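Local atomic coordinates of aminotransferase (Streptomyces pactum, PDB entry 4ZM4), a protein that belongs to the class-III aminotransferases, fold-type I pyridoxal-phosphate proteins, and binds pyridoxal-5'-phosphate. Residues E59-N64 against R429-K434; C50-V55 against F72-R77; E339-Y344 against W421-A426. The protein carries 1 engineered substitution. All coordinates share one frame; numbering follows the deposited sequence.

Contact 1. Residues E59-N64 against R429-K434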
ATOM      1  N   GLU B  59      -7.634  -3.772  30.327  1.00 26.60           N
ATOM      2  CA  GLU B  59      -7.323  -4.931  29.476  1.00 30.90           C
ATOM      3  C   GLU B  59      -8.569  -5.373  28.721  1.00 28.72           C
ATOM      4  O   GLU B  59      -9.618  -5.568  29.321  1.00 25.62           O
ATOM      5  CB  GLU B  59      -6.834  -6.129  30.289  1.00 34.78           C
ATOM      6  CG  GLU B  59      -5.398  -6.032  30.778  1.00 41.57           C
ATOM      7  CD  GLU B  59      -4.881  -7.338  31.378  1.00 46.00           C
ATOM      8  OE1 GLU B  59      -5.580  -8.382  31.289  1.00 50.35           O
ATOM      9  OE2 GLU B  59      -3.764  -7.316  31.935  1.00 47.51           O
ATOM     10  N   ILE B  60      -8.423  -5.555  27.405  1.00 27.02           N
ATOM     11  CA  ILE B  60      -9.519  -5.986  26.549  1.00 24.83           C
ATOM     12  C   ILE B  60      -9.124  -7.185  25.728  1.00 22.54           C
ATOM     13  O   ILE B  60      -8.128  -7.150  25.026  1.00 22.57           O
ATOM     14  CB  ILE B  60      -9.964  -4.876  25.579  1.00 26.37           C
ATOM     15  CG1 ILE B  60     -10.367  -3.630  26.359  1.00 26.29           C
ATOM     16  CG2 ILE B  60     -11.193  -5.334  24.808  1.00 27.24           C
ATOM     17  CD1 ILE B  60      -9.328  -2.523  26.485  1.00 27.43           C
ATOM     18  N   ILE B  61      -9.942  -8.229  25.790  1.00 22.24           N
ATOM     19  CA  ILE B  61      -9.813  -9.365  24.911  1.00 21.19           C
ATOM     20  C   ILE B  61     -10.337  -8.977  23.549  1.00 20.94           C
ATOM     21  O   ILE B  61     -11.489  -8.567  23.412  1.00 22.98           O
ATOM     22  CB  ILE B  61     -10.595 -10.576  25.438  1.00 22.27           C
ATOM     23  CG1 ILE B  61      -9.971 -11.079  26.747  1.00 23.84           C
ATOM     24  CG2 ILE B  61     -10.567 -11.710  24.427  1.00 21.69           C
ATOM     25  CD1 ILE B  61     -10.900 -11.983  27.545  1.00 23.97           C
ATOM     26  N   ASP B  62      -9.478  -9.086  22.537  1.00 20.96           N
ATOM     27  CA  ASP B  62      -9.789  -8.668  21.178  1.00 19.43           C
ATOM     28  C   ASP B  62     -10.260  -9.837  20.345  1.00 20.50           C
ATOM     29  O   ASP B  62      -9.525 -10.814  20.182  1.00 21.69           O
ATOM     30  CB  ASP B  62      -8.538  -8.053  20.562  1.00 20.15           C
ATOM     31  CG  ASP B  62      -8.838  -7.154  19.338  1.00 19.58           C
ATOM     32  OD1 ASP B  62      -9.933  -7.242  18.791  1.00 20.17           O
ATOM     33  OD2 ASP B  62      -7.963  -6.368  18.953  1.00 17.97           O
ATOM     34  N   LEU B  63     -11.502  -9.776  19.838  1.00 20.26           N
ATOM     35  CA  LEU B  63     -12.011 -10.817  18.932  1.00 19.31           C
ATOM     36  C   LEU B  63     -11.857 -10.395  17.464  1.00 19.16           C
ATOM     37  O   LEU B  63     -12.032 -11.211  16.559  1.00 17.53           O
ATOM     38  CB  LEU B  63     -13.471 -11.136  19.233  1.00 19.48           C
ATOM     39  CG  LEU B  63     -13.767 -11.628  20.638  1.00 19.42           C
ATOM     40  CD1 LEU B  63     -15.242 -11.886  20.770  1.00 19.80           C
ATOM     41  CD2 LEU B  63     -12.969 -12.876  20.999  1.00 20.05           C
ATOM     42  N   ASN B  64     -11.514  -9.125  17.246  1.00 17.88           N
ATOM     43  CA  ASN B  64     -11.317  -8.574  15.908  1.00 17.86           C
ATOM     44  C   ASN B  64      -9.878  -8.764  15.397  1.00 17.68           C
ATOM     45  O   ASN B  64      -9.668  -9.015  14.232  1.00 15.91           O
ATOM     46  CB  ASN B  64     -11.662  -7.087  15.952  1.00 18.62           C
ATOM     47  CG  ASN B  64     -11.691  -6.452  14.583  1.00 18.59           C
ATOM     48  OD1 ASN B  64     -12.497  -6.819  13.731  1.00 18.04           O
ATOM     49  ND2 ASN B  64     -10.815  -5.467  14.368  1.00 18.87           N
ATOM     50  N   ARG B 429      -8.766 -21.924  25.508  1.00 29.19           N
ATOM     51  CA  ARG B 429     -10.024 -22.237  26.204  1.00 34.28           C
ATOM     52  C   ARG B 429     -10.346 -21.246  27.322  1.00 30.49           C
ATOM     53  O   ARG B 429     -11.494 -20.829  27.451  1.00 31.48           O
ATOM     54  CB  ARG B 429     -10.038 -23.665  26.783  1.00 40.44           C
ATOM     55  CG  ARG B 429     -10.700 -24.709  25.878  1.00 48.35           C
ATOM     56  CD  ARG B 429      -9.702 -25.651  25.211  1.00 54.72           C
ATOM     57  NE  ARG B 429     -10.244 -26.254  23.995  1.00 59.31           N
ATOM     58  CZ  ARG B 429      -9.990 -25.857  22.746  1.00 61.59           C
ATOM     59  NH1 ARG B 429      -9.177 -24.823  22.484  1.00 54.48           N
ATOM     60  NH2 ARG B 429     -10.560 -26.515  21.741  1.00 66.83           N
ATOM     61  N   ASP B 430      -9.362 -20.877  28.130  1.00 29.79           N
ATOM     62  CA  ASP B 430      -9.645 -20.004  29.266  1.00 31.59           C
ATOM     63  C   ASP B 430     -10.131 -18.638  28.768  1.00 30.30           C
ATOM     64  O   ASP B 430     -11.069 -18.076  29.332  1.00 28.91           O
ATOM     65  CB  ASP B 430      -8.425 -19.813  30.188  1.00 35.14           C
ATOM     66  CG  ASP B 430      -8.013 -21.105  30.942  1.00 36.79           C
ATOM     67  OD1 ASP B 430      -6.874 -21.135  31.457  1.00 36.26           O
ATOM     68  OD2 ASP B 430      -8.823 -22.060  31.070  1.00 36.77           O
ATOM     69  N   VAL B 431      -9.485 -18.114  27.714  1.00 28.48           N
ATOM     70  CA  VAL B 431      -9.865 -16.837  27.097  1.00 25.53           C
ATOM     71  C   VAL B 431     -11.325 -16.874  26.618  1.00 25.24           C
ATOM     72  O   VAL B 431     -12.111 -15.999  26.943  1.00 23.25           O
ATOM     73  CB  VAL B 431      -8.940 -16.472  25.917  1.00 23.94           C
ATOM     74  CG1 VAL B 431      -9.541 -15.332  25.111  1.00 24.69           C
ATOM     75  CG2 VAL B 431      -7.558 -16.094  26.409  1.00 23.24           C
ATOM     76  N   ILE B 432     -11.668 -17.937  25.903  1.00 25.38           N
ATOM     77  CA  ILE B 432     -13.005 -18.120  25.391  1.00 26.26           C
ATOM     78  C   ILE B 432     -14.021 -18.265  26.523  1.00 26.88           C
ATOM     79  O   ILE B 432     -15.145 -17.783  26.403  1.00 27.28           O
ATOM     80  CB  ILE B 432     -13.037 -19.345  24.444  1.00 29.86           C
ATOM     81  CG1 ILE B 432     -12.202 -19.039  23.180  1.00 30.19           C
ATOM     82  CG2 ILE B 432     -14.460 -19.725  24.073  1.00 28.52           C
ATOM     83  CD1 ILE B 432     -11.771 -20.239  22.378  1.00 28.92           C
ATOM     84  N   ASP B 433     -13.649 -18.941  27.607  1.00 26.71           N
ATOM     85  CA  ASP B 433     -14.503 -18.987  28.803  1.00 29.62           C
ATOM     86  C   ASP B 433     -14.726 -17.579  29.381  1.00 31.76           C
ATOM     87  O   ASP B 433     -15.843 -17.232  29.716  1.00 29.15           O
ATOM     88  CB  ASP B 433     -13.961 -19.970  29.874  1.00 30.70           C
ATOM     89  CG  ASP B 433     -14.130 -21.459  29.470  1.00 32.07           C
ATOM     90  OD1 ASP B 433     -14.886 -21.778  28.523  1.00 32.67           O
ATOM     91  OD2 ASP B 433     -13.515 -22.318  30.122  1.00 33.99           O
ATOM     92  N   LYS B 434     -13.681 -16.757  29.470  1.00 35.39           N
ATOM     93  CA  LYS B 434     -13.871 -15.344  29.858  1.00 34.71           C
ATOM     94  C   LYS B 434     -14.768 -14.606  28.881  1.00 32.71           C
ATOM     95  O   LYS B 434     -15.570 -13.772  29.280  1.00 32.05           O
ATOM     96  CB  LYS B 434     -12.544 -14.597  29.959  1.00 37.67           C
ATOM     97  CG  LYS B 434     -11.682 -15.009  31.134  1.00 41.64           C
ATOM     98  CD  LYS B 434     -10.551 -14.011  31.363  1.00 47.46           C
ATOM     99  CE  LYS B 434      -9.578 -14.524  32.422  1.00 54.44           C
ATOM    100  NZ  LYS B 434      -8.546 -13.501  32.758  1.00 59.48           N
TER

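Contact 2. Residues C50-V55 against F72-R77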
ATOM      1  N   CYS B  50      -3.961 -11.980  22.592  1.00 23.87           N
ATOM      2  CA  CYS B  50      -5.249 -11.503  22.171  1.00 24.00           C
ATOM      3  C   CYS B  50      -5.708 -10.383  23.071  1.00 23.66           C
ATOM      4  O   CYS B  50      -6.908 -10.127  23.168  1.00 25.49           O
ATOM      5  CB  CYS B  50      -6.269 -12.636  22.187  1.00 26.40           C
ATOM      6  SG  CYS B  50      -6.581 -13.360  23.811  1.00 28.30           S
ATOM      7  N   LEU B  51      -4.765  -9.698  23.717  1.00 23.12           N
ATOM      8  CA  LEU B  51      -5.102  -8.673  24.695  1.00 24.69           C
ATOM      9  C   LEU B  51      -4.645  -7.281  24.246  1.00 25.67           C
ATOM     10  O   LEU B  51      -3.502  -7.105  23.834  1.00 21.55           O
ATOM     11  CB  LEU B  51      -4.460  -8.978  26.039  1.00 26.14           C
ATOM     12  CG  LEU B  51      -4.953 -10.205  26.818  1.00 30.34           C
ATOM     13  CD1 LEU B  51      -4.176 -10.323  28.119  1.00 30.53           C
ATOM     14  CD2 LEU B  51      -6.441 -10.117  27.110  1.00 32.96           C
ATOM     15  N   LEU B  52      -5.556  -6.313  24.321  1.00 26.35           N
ATOM     16  CA  LEU B  52      -5.218  -4.907  24.132  1.00 27.47           C
ATOM     17  C   LEU B  52      -5.028  -4.266  25.492  1.00 30.40           C
ATOM     18  O   LEU B  52      -5.717  -4.634  26.456  1.00 30.99           O
ATOM     19  CB  LEU B  52      -6.350  -4.163  23.430  1.00 26.38           C
ATOM     20  CG  LEU B  52      -6.795  -4.673  22.070  1.00 26.08           C
ATOM     21  CD1 LEU B  52      -8.071  -3.955  21.666  1.00 28.06           C
ATOM     22  CD2 LEU B  52      -5.707  -4.471  21.039  1.00 25.07           C
ATOM     23  N   ARG B  53      -4.133  -3.285  25.572  1.00 32.00           N
ATOM     24  CA  ARG B  53      -4.227  -2.367  26.687  1.00 33.38           C
ATOM     25  C   ARG B  53      -4.505  -0.954  26.231  1.00 29.54           C
ATOM     26  O   ARG B  53      -3.811  -0.404  25.402  1.00 28.24           O
ATOM     27  CB  ARG B  53      -3.216  -2.468  27.820  1.00 37.96           C
ATOM     28  CG  ARG B  53      -1.766  -2.242  27.555  1.00 43.66           C
ATOM     29  CD  ARG B  53      -1.164  -1.342  28.695  1.00 51.13           C
ATOM     30  NE  ARG B  53       0.251  -1.096  28.502  1.00 54.10           N
ATOM     31  CZ  ARG B  53       1.031  -0.503  29.402  1.00 58.66           C
ATOM     32  NH1 ARG B  53       0.559  -0.134  30.596  1.00 58.29           N
ATOM     33  NH2 ARG B  53       2.298  -0.297  29.101  1.00 56.08           N
ATOM     34  N   ASP B  54      -5.587  -0.443  26.799  1.00 31.37           N
ATOM     35  CA  ASP B  54      -5.994   0.974  26.839  1.00 34.15           C
ATOM     36  C   ASP B  54      -4.961   2.013  27.270  1.00 35.58           C
ATOM     37  O   ASP B  54      -3.989   1.703  27.961  1.00 38.52           O
ATOM     38  CB  ASP B  54      -7.104   1.114  27.910  1.00 34.77           C
ATOM     39  CG  ASP B  54      -8.435   1.001  27.344  1.00 35.08           C
ATOM     40  OD1 ASP B  54      -8.512   0.874  26.107  1.00 37.77           O
ATOM     41  OD2 ASP B  54      -9.405   0.999  28.120  1.00 34.86           O
ATOM     42  N   VAL B  55      -5.258   3.265  26.951  1.00 33.20           N
ATOM     43  CA  VAL B  55      -4.579   4.392  27.576  1.00 33.21           C
ATOM     44  C   VAL B  55      -5.016   4.614  29.035  1.00 33.14           C
ATOM     45  O   VAL B  55      -4.370   5.373  29.743  1.00 34.65           O
ATOM     46  CB  VAL B  55      -4.791   5.706  26.785  1.00 33.37           C
ATOM     47  CG1 VAL B  55      -4.170   5.601  25.418  1.00 32.85           C
ATOM     48  CG2 VAL B  55      -6.274   6.068  26.674  1.00 33.83           C
ATOM     49  N   PHE B  72      -1.477 -16.112  15.072  1.00 24.68           N
ATOM     50  CA  PHE B  72      -0.874 -16.503  16.341  1.00 25.57           C
ATOM     51  C   PHE B  72      -0.996 -15.421  17.418  1.00 25.41           C
ATOM     52  O   PHE B  72      -0.334 -15.486  18.445  1.00 27.57           O
ATOM     53  CB  PHE B  72       0.616 -16.814  16.116  1.00 26.22           C
ATOM     54  CG  PHE B  72       0.869 -17.861  15.062  1.00 28.82           C
ATOM     55  CD1 PHE B  72       0.554 -19.204  15.307  1.00 29.05           C
ATOM     56  CD2 PHE B  72       1.416 -17.518  13.824  1.00 28.39           C
ATOM     57  CE1 PHE B  72       0.786 -20.171  14.345  1.00 27.66           C
ATOM     58  CE2 PHE B  72       1.646 -18.495  12.860  1.00 28.21           C
ATOM     59  CZ  PHE B  72       1.333 -19.819  13.116  1.00 26.16           C
ATOM     60  N   GLY B  73      -1.785 -14.390  17.175  1.00 24.56           N
ATOM     61  CA  GLY B  73      -1.920 -13.297  18.142  1.00 21.13           C
ATOM     62  C   GLY B  73      -0.951 -12.184  17.927  1.00 20.01           C
ATOM     63  O   GLY B  73      -0.104 -12.227  17.046  1.00 21.11           O
ATOM     64  N   TYR B  74      -1.109 -11.137  18.724  1.00 21.29           N
ATOM     65  CA  TYR B  74      -0.323  -9.934  18.618  1.00 21.72           C
ATOM     66  C   TYR B  74       1.080 -10.152  19.175  1.00 23.59           C
ATOM     67  O   TYR B  74       1.278 -11.029  20.026  1.00 24.32           O
ATOM     68  CB  TYR B  74      -0.971  -8.822  19.420  1.00 21.73           C
ATOM     69  CG  TYR B  74      -2.288  -8.289  18.895  1.00 23.13           C
ATOM     70  CD1 TYR B  74      -2.431  -7.895  17.578  1.00 21.63           C
ATOM     71  CD2 TYR B  74      -3.369  -8.079  19.764  1.00 22.46           C
ATOM     72  CE1 TYR B  74      -3.636  -7.395  17.124  1.00 21.23           C
ATOM     73  CE2 TYR B  74      -4.567  -7.561  19.305  1.00 22.65           C
ATOM     74  CZ  TYR B  74      -4.690  -7.219  17.987  1.00 22.05           C
ATOM     75  OH  TYR B  74      -5.870  -6.680  17.535  1.00 23.65           O
ATOM     76  N   ALA B  75       2.042  -9.342  18.734  1.00 23.84           N
ATOM     77  CA  ALA B  75       3.436  -9.415  19.248  1.00 27.06           C
ATOM     78  C   ALA B  75       4.050 -10.817  19.186  1.00 28.89           C
ATOM     79  O   ALA B  75       4.588 -11.320  20.199  1.00 29.45           O
ATOM     80  CB  ALA B  75       3.510  -8.882  20.678  1.00 26.89           C
ATOM     81  N   ASP B  76       3.935 -11.456  18.018  1.00 30.68           N
ATOM     82  CA  ASP B  76       4.480 -12.803  17.803  1.00 32.75           C
ATOM     83  C   ASP B  76       5.985 -12.659  17.666  1.00 34.92           C
ATOM     84  O   ASP B  76       6.460 -12.147  16.646  1.00 38.95           O
ATOM     85  CB  ASP B  76       3.841 -13.426  16.540  1.00 34.46           C
ATOM     86  CG  ASP B  76       4.163 -14.914  16.359  1.00 33.32           C
ATOM     87  OD1 ASP B  76       3.790 -15.483  15.313  1.00 36.38           O
ATOM     88  OD2 ASP B  76       4.778 -15.540  17.234  1.00 38.13           O
ATOM     89  N   ARG B  77       6.737 -13.100  18.674  1.00 36.52           N
ATOM     90  CA  ARG B  77       8.187 -12.888  18.715  1.00 39.38           C
ATOM     91  C   ARG B  77       8.977 -13.583  17.596  1.00 38.43           C
ATOM     92  O   ARG B  77       9.926 -13.013  17.050  1.00 37.53           O
ATOM     93  CB  ARG B  77       8.757 -13.213  20.106  1.00 48.67           C
ATOM     94  CG  ARG B  77       8.520 -12.069  21.100  1.00 61.77           C
ATOM     95  CD  ARG B  77       9.207 -12.238  22.466  1.00 67.92           C
ATOM     96  NE  ARG B  77      10.635 -11.871  22.429  1.00 76.07           N
ATOM     97  CZ  ARG B  77      11.106 -10.619  22.381  1.00 81.68           C
ATOM     98  NH1 ARG B  77      10.284  -9.567  22.323  1.00 80.87           N
ATOM     99  NH2 ARG B  77      12.418 -10.415  22.365  1.00 82.47           N
TER

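Contact 3. Residues E339-Y344 against W421-A426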
ATOM      1  N   GLU B 339      -9.154 -25.162  14.124  1.00 26.31           N
ATOM      2  CA  GLU B 339     -10.522 -25.644  13.960  1.00 25.92           C
ATOM      3  C   GLU B 339     -11.168 -25.938  15.314  1.00 25.36           C
ATOM      4  O   GLU B 339     -12.333 -25.557  15.537  1.00 24.79           O
ATOM      5  CB  GLU B 339     -10.554 -26.860  13.012  1.00 25.08           C
ATOM      6  CG  GLU B 339     -11.889 -27.606  12.938  1.00 26.97           C
ATOM      7  CD  GLU B 339     -13.079 -26.759  12.534  1.00 25.16           C
ATOM      8  OE1 GLU B 339     -12.904 -25.790  11.764  1.00 26.05           O
ATOM      9  OE2 GLU B 339     -14.199 -27.083  12.963  1.00 24.92           O
ATOM     10  N   ASP B 340     -10.422 -26.572  16.223  1.00 25.13           N
ATOM     11  CA  ASP B 340     -10.919 -26.824  17.600  1.00 25.42           C
ATOM     12  C   ASP B 340     -11.197 -25.516  18.342  1.00 25.19           C
ATOM     13  O   ASP B 340     -12.199 -25.392  19.041  1.00 23.82           O
ATOM     14  CB  ASP B 340      -9.922 -27.641  18.445  1.00 26.28           C
ATOM     15  CG  ASP B 340      -9.646 -29.033  17.871  1.00 28.20           C
ATOM     16  OD1 ASP B 340     -10.438 -29.541  17.050  1.00 28.12           O
ATOM     17  OD2 ASP B 340      -8.605 -29.624  18.242  1.00 30.82           O
ATOM     18  N   THR B 341     -10.281 -24.551  18.201  1.00 25.98           N
ATOM     19  CA  THR B 341     -10.472 -23.223  18.761  1.00 26.30           C
ATOM     20  C   THR B 341     -11.798 -22.589  18.296  1.00 24.64           C
ATOM     21  O   THR B 341     -12.576 -22.103  19.102  1.00 24.99           O
ATOM     22  CB  THR B 341      -9.296 -22.298  18.414  1.00 26.32           C
ATOM     23  OG1 THR B 341      -8.100 -22.818  18.990  1.00 26.99           O
ATOM     24  CG2 THR B 341      -9.534 -20.890  18.974  1.00 26.38           C
ATOM     25  N   GLY B 342     -12.037 -22.623  16.998  1.00 25.26           N
ATOM     26  CA  GLY B 342     -13.244 -22.059  16.415  1.00 26.33           C
ATOM     27  C   GLY B 342     -14.498 -22.794  16.843  1.00 25.46           C
ATOM     28  O   GLY B 342     -15.521 -22.169  17.138  1.00 26.43           O
ATOM     29  N   GLN B 343     -14.417 -24.110  16.898  1.00 26.21           N
ATOM     30  CA  GLN B 343     -15.550 -24.907  17.302  1.00 25.07           C
ATOM     31  C   GLN B 343     -15.907 -24.554  18.724  1.00 25.70           C
ATOM     32  O   GLN B 343     -17.090 -24.385  19.064  1.00 24.98           O
ATOM     33  CB  GLN B 343     -15.240 -26.409  17.185  1.00 24.55           C
ATOM     34  CG  GLN B 343     -16.447 -27.317  17.429  1.00 23.77           C
ATOM     35  CD  GLN B 343     -17.444 -27.274  16.299  1.00 25.10           C
ATOM     36  OE1 GLN B 343     -18.532 -26.722  16.426  1.00 26.39           O
ATOM     37  NE2 GLN B 343     -17.079 -27.866  15.171  1.00 27.86           N
ATOM     38  N   TYR B 344     -14.896 -24.483  19.586  1.00 26.96           N
ATOM     39  CA  TYR B 344     -15.156 -24.179  20.983  1.00 28.36           C
ATOM     40  C   TYR B 344     -15.775 -22.788  21.137  1.00 27.42           C
ATOM     41  O   TYR B 344     -16.643 -22.594  21.990  1.00 28.78           O
ATOM     42  CB  TYR B 344     -13.892 -24.329  21.831  1.00 31.81           C
ATOM     43  CG  TYR B 344     -14.171 -24.294  23.330  1.00 34.09           C
ATOM     44  CD1 TYR B 344     -14.984 -25.259  23.930  1.00 35.53           C
ATOM     45  CD2 TYR B 344     -13.618 -23.310  24.137  1.00 32.89           C
ATOM     46  CE1 TYR B 344     -15.249 -25.236  25.290  1.00 36.15           C
ATOM     47  CE2 TYR B 344     -13.852 -23.289  25.492  1.00 35.28           C
ATOM     48  CZ  TYR B 344     -14.669 -24.258  26.068  1.00 36.89           C
ATOM     49  OH  TYR B 344     -14.902 -24.237  27.426  1.00 37.03           O
ATOM     50  N   TRP B 421     -15.346 -11.885  13.266  1.00 19.91           N
ATOM     51  CA  TRP B 421     -14.307 -12.127  14.281  1.00 19.95           C
ATOM     52  C   TRP B 421     -13.168 -12.921  13.637  1.00 21.43           C
ATOM     53  O   TRP B 421     -13.406 -13.824  12.804  1.00 23.23           O
ATOM     54  CB  TRP B 421     -14.875 -13.020  15.406  1.00 19.98           C
ATOM     55  CG  TRP B 421     -16.036 -12.464  16.202  1.00 19.44           C
ATOM     56  CD1 TRP B 421     -16.732 -11.320  15.968  1.00 20.28           C
ATOM     57  CD2 TRP B 421     -16.654 -13.079  17.341  1.00 20.72           C
ATOM     58  NE1 TRP B 421     -17.730 -11.181  16.893  1.00 19.83           N
ATOM     59  CE2 TRP B 421     -17.689 -12.239  17.758  1.00 21.14           C
ATOM     60  CE3 TRP B 421     -16.416 -14.260  18.057  1.00 20.69           C
ATOM     61  CZ2 TRP B 421     -18.498 -12.548  18.859  1.00 22.02           C
ATOM     62  CZ3 TRP B 421     -17.215 -14.563  19.126  1.00 20.93           C
ATOM     63  CH2 TRP B 421     -18.229 -13.710  19.534  1.00 21.95           C
ATOM     64  N   PHE B 422     -11.946 -12.654  14.066  1.00 21.93           N
ATOM     65  CA  PHE B 422     -10.748 -13.341  13.563  1.00 21.41           C
ATOM     66  C   PHE B 422      -9.977 -14.010  14.701  1.00 22.01           C
ATOM     67  O   PHE B 422      -9.045 -13.430  15.274  1.00 21.04           O
ATOM     68  CB  PHE B 422      -9.830 -12.331  12.875  1.00 21.49           C
ATOM     69  CG  PHE B 422     -10.400 -11.771  11.610  1.00 21.97           C
ATOM     70  CD1 PHE B 422     -11.114 -10.601  11.620  1.00 20.93           C
ATOM     71  CD2 PHE B 422     -10.205 -12.416  10.394  1.00 21.41           C
ATOM     72  CE1 PHE B 422     -11.585 -10.060  10.445  1.00 21.65           C
ATOM     73  CE2 PHE B 422     -10.704 -11.878   9.233  1.00 19.72           C
ATOM     74  CZ  PHE B 422     -11.396 -10.702   9.253  1.00 19.21           C
ATOM     75  N   LEU B 423     -10.337 -15.252  15.028  1.00 24.24           N
ATOM     76  CA  LEU B 423      -9.685 -15.952  16.171  1.00 23.11           C
ATOM     77  C   LEU B 423      -8.230 -16.347  15.854  1.00 22.53           C
ATOM     78  O   LEU B 423      -7.817 -16.366  14.696  1.00 23.41           O
ATOM     79  CB  LEU B 423     -10.506 -17.158  16.627  1.00 23.36           C
ATOM     80  CG  LEU B 423     -12.012 -16.929  16.812  1.00 23.09           C
ATOM     81  CD1 LEU B 423     -12.674 -18.193  17.321  1.00 24.66           C
ATOM     82  CD2 LEU B 423     -12.311 -15.777  17.760  1.00 22.07           C
ATOM     83  N   SER B 424      -7.485 -16.651  16.901  1.00 23.54           N
ATOM     84  CA  SER B 424      -6.054 -16.889  16.827  1.00 23.64           C
ATOM     85  C   SER B 424      -5.687 -17.960  17.825  1.00 23.17           C
ATOM     86  O   SER B 424      -6.519 -18.367  18.636  1.00 23.00           O
ATOM     87  CB  SER B 424      -5.287 -15.624  17.168  1.00 24.51           C
ATOM     88  OG  SER B 424      -5.220 -15.445  18.572  1.00 25.09           O
ATOM     89  N   THR B 425      -4.450 -18.435  17.769  1.00 23.46           N
ATOM     90  CA  THR B 425      -4.014 -19.497  18.690  1.00 23.52           C
ATOM     91  C   THR B 425      -3.912 -18.948  20.085  1.00 24.85           C
ATOM     92  O   THR B 425      -3.847 -19.720  21.050  1.00 27.95           O
ATOM     93  CB  THR B 425      -2.660 -20.093  18.277  1.00 22.13           C
ATOM     94  OG1 THR B 425      -1.702 -19.050  18.198  1.00 22.35           O
ATOM     95  CG2 THR B 425      -2.765 -20.770  16.912  1.00 20.33           C
ATOM     96  N   ALA B 426      -3.923 -17.623  20.221  1.00 24.23           N
ATOM     97  CA  ALA B 426      -3.921 -16.994  21.553  1.00 24.09           C
ATOM     98  C   ALA B 426      -5.296 -16.987  22.206  1.00 24.38           C
ATOM     99  O   ALA B 426      -5.415 -16.687  23.402  1.00 24.77           O
ATOM    100  CB  ALA B 426      -3.389 -15.578  21.483  1.00 23.44           C
TER

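Contact 1. Residues E59-N64 against R429-K434
Helix packing on a small mixed sheet brings Ile61 of strand 59-62 against Val431 and Lys434 at the start of helix 429-444. Ile61 is the hub and uses two different branches. Its CG2 meets Val431 CG1 at 3.8 Å, and the two side chains slide past each other in opposite directions. Its CD1 diverges from CG2 and meets Lys434 CB at 3.9 Å, further along the same helix. Here the side chains cross at about a right angle. The spread comes from the rotamer: CG2 of Ile61 is anti to the backbone N, while CG1, which carries CD1, lies beside that N (chi1 -66°). Lys434 makes its nearest approach through CB. Its chain runs on extended from CG toward NZ, which stays 6.1 Å from Glu59 OE1, too far for a salt bridge. No hydrogen bond links the two segments. Next to the buried Ile61, Asp62 faces elsewhere: its OD1 accepts from Asn64 N in an Asx turn at the strand end. Val435, one residue beyond Lys434, also packs on Ile61. The arrangement is apolar helix-on-sheet packing, with a C-terminal helix laid against a strand from the N-terminal part of the chain.

Contact 2. Residues C50-V55 against F72-R77
Chi1 of Leu52 (-58°) and chi1 of Tyr74 (-69°) both set CG anti to the carbonyl carbon and beside the backbone N. This carries Leu52 CD2 and the CE2 side of the Tyr74 ring to each other. Chi2 of Leu52 is near 170°, and the methyl CD2 does the touching. It lies 3.7 Å from Tyr74 CE2 and 4.1 Å from Tyr74 OH. The side chains cross obliquely, and the methyl approaches the ring at a slant. Further back along the same side of the ring, Tyr74 CD2 comes to 4.2 Å from Leu51 O, a loose approach of the ring to the strand backbone. The two segments share no hydrogen bond, and the packing is buried. The polar end of Tyr74 is held from outside: its OH is hydrogen-bonded to Asp62 OD2. This bond ties the phenol to the next strand, while CE2 rests on Leu52 CD2. The Tyr74 side chain is about 12 Å from the bound (3E,4R,5R)-4,5-dihydroxy-3-{[(Z)-{3-hydroxy-2-methyl-5-[(phosphonooxy)methyl]pyridin-4(1H)-ylidene}methyl]imino}cyclohex-1-ene-1-carboxylic acid and is therefore not in contact with that ligand. Around the contact, strands 44-48 and 59-62 flank strand 51-54 in the sheet, and Ala47 touches both Leu52 and Tyr74. Leu95 and Met92 of the second subunit pack on Leu52 and Tyr74, and segment 72-77 leads into helix 77-89.

Contact 3. Residues E339-Y344 against W421-A426
Thr341, Gly342, Leu423 and Ser424 form the closely packed part of this contact, where helix 334-355 meets the chain leaving strand 421-422. Leu423 points its side chain at the helix, and its CD1 rests 4.0 Å from Gly342 CA. The glycine leaves the helix backbone itself as the surface that the methyl touches. CD1 also lies 4.3 Å from Thr341 O, at the same turn. One residue earlier in the helix, Thr341 CG2 packs against a backbone oxygen, Ser424 O, at 3.9 Å. This methyl is anti to its own N, while OG1 (chi1 -62°) sits beside the N and bonds Arg337 O one turn earlier. The hydroxyl is thus used within the helix, and the methyl is offered to Ser424. Between the two segments, the looser part follows Ser424. The side chains of Thr425 and Ala426 point away from segment 339-344, and both residues are partly exposed. Ser424 OG accepts from Ala426 N at 3.0 Å, an ST turn. Thr425 packs instead on Leu334 and Leu338, earlier in the helix. No hydrogen bond crosses between the segments. Met345 of the same helix and Met369 of strand 368-373 also pack on Leu423, and Ile432 of helix 429-444 touches Thr341. Helix 334-355 thus packs on the edge of the three-stranded antiparallel sheet, next to the last helix.

In the fold
The three contacts lie close together. Contacts 1 and 2 are about 11 Å apart between centres, as are contacts 1 and 3, and contacts 2 and 3 are about 16 Å apart. Contacts 1 and 2 share the four-stranded mixed sheet, where strands 51-54 and 59-62 are neighbours. Strand 421-422 and helix 429-444 are consecutive and link contact 3 to contact 1, which Asp433 OD1 and Tyr344 OH also join by a probable hydrogen bond. Along the chain, the segments of contacts 1 and 2 alternate, contact 2 closes before contact 3 opens, and contact 3 falls between the two segments of contact 1. Residues distant in sequence thus build one region, joining N-terminal strands to C-terminal helices.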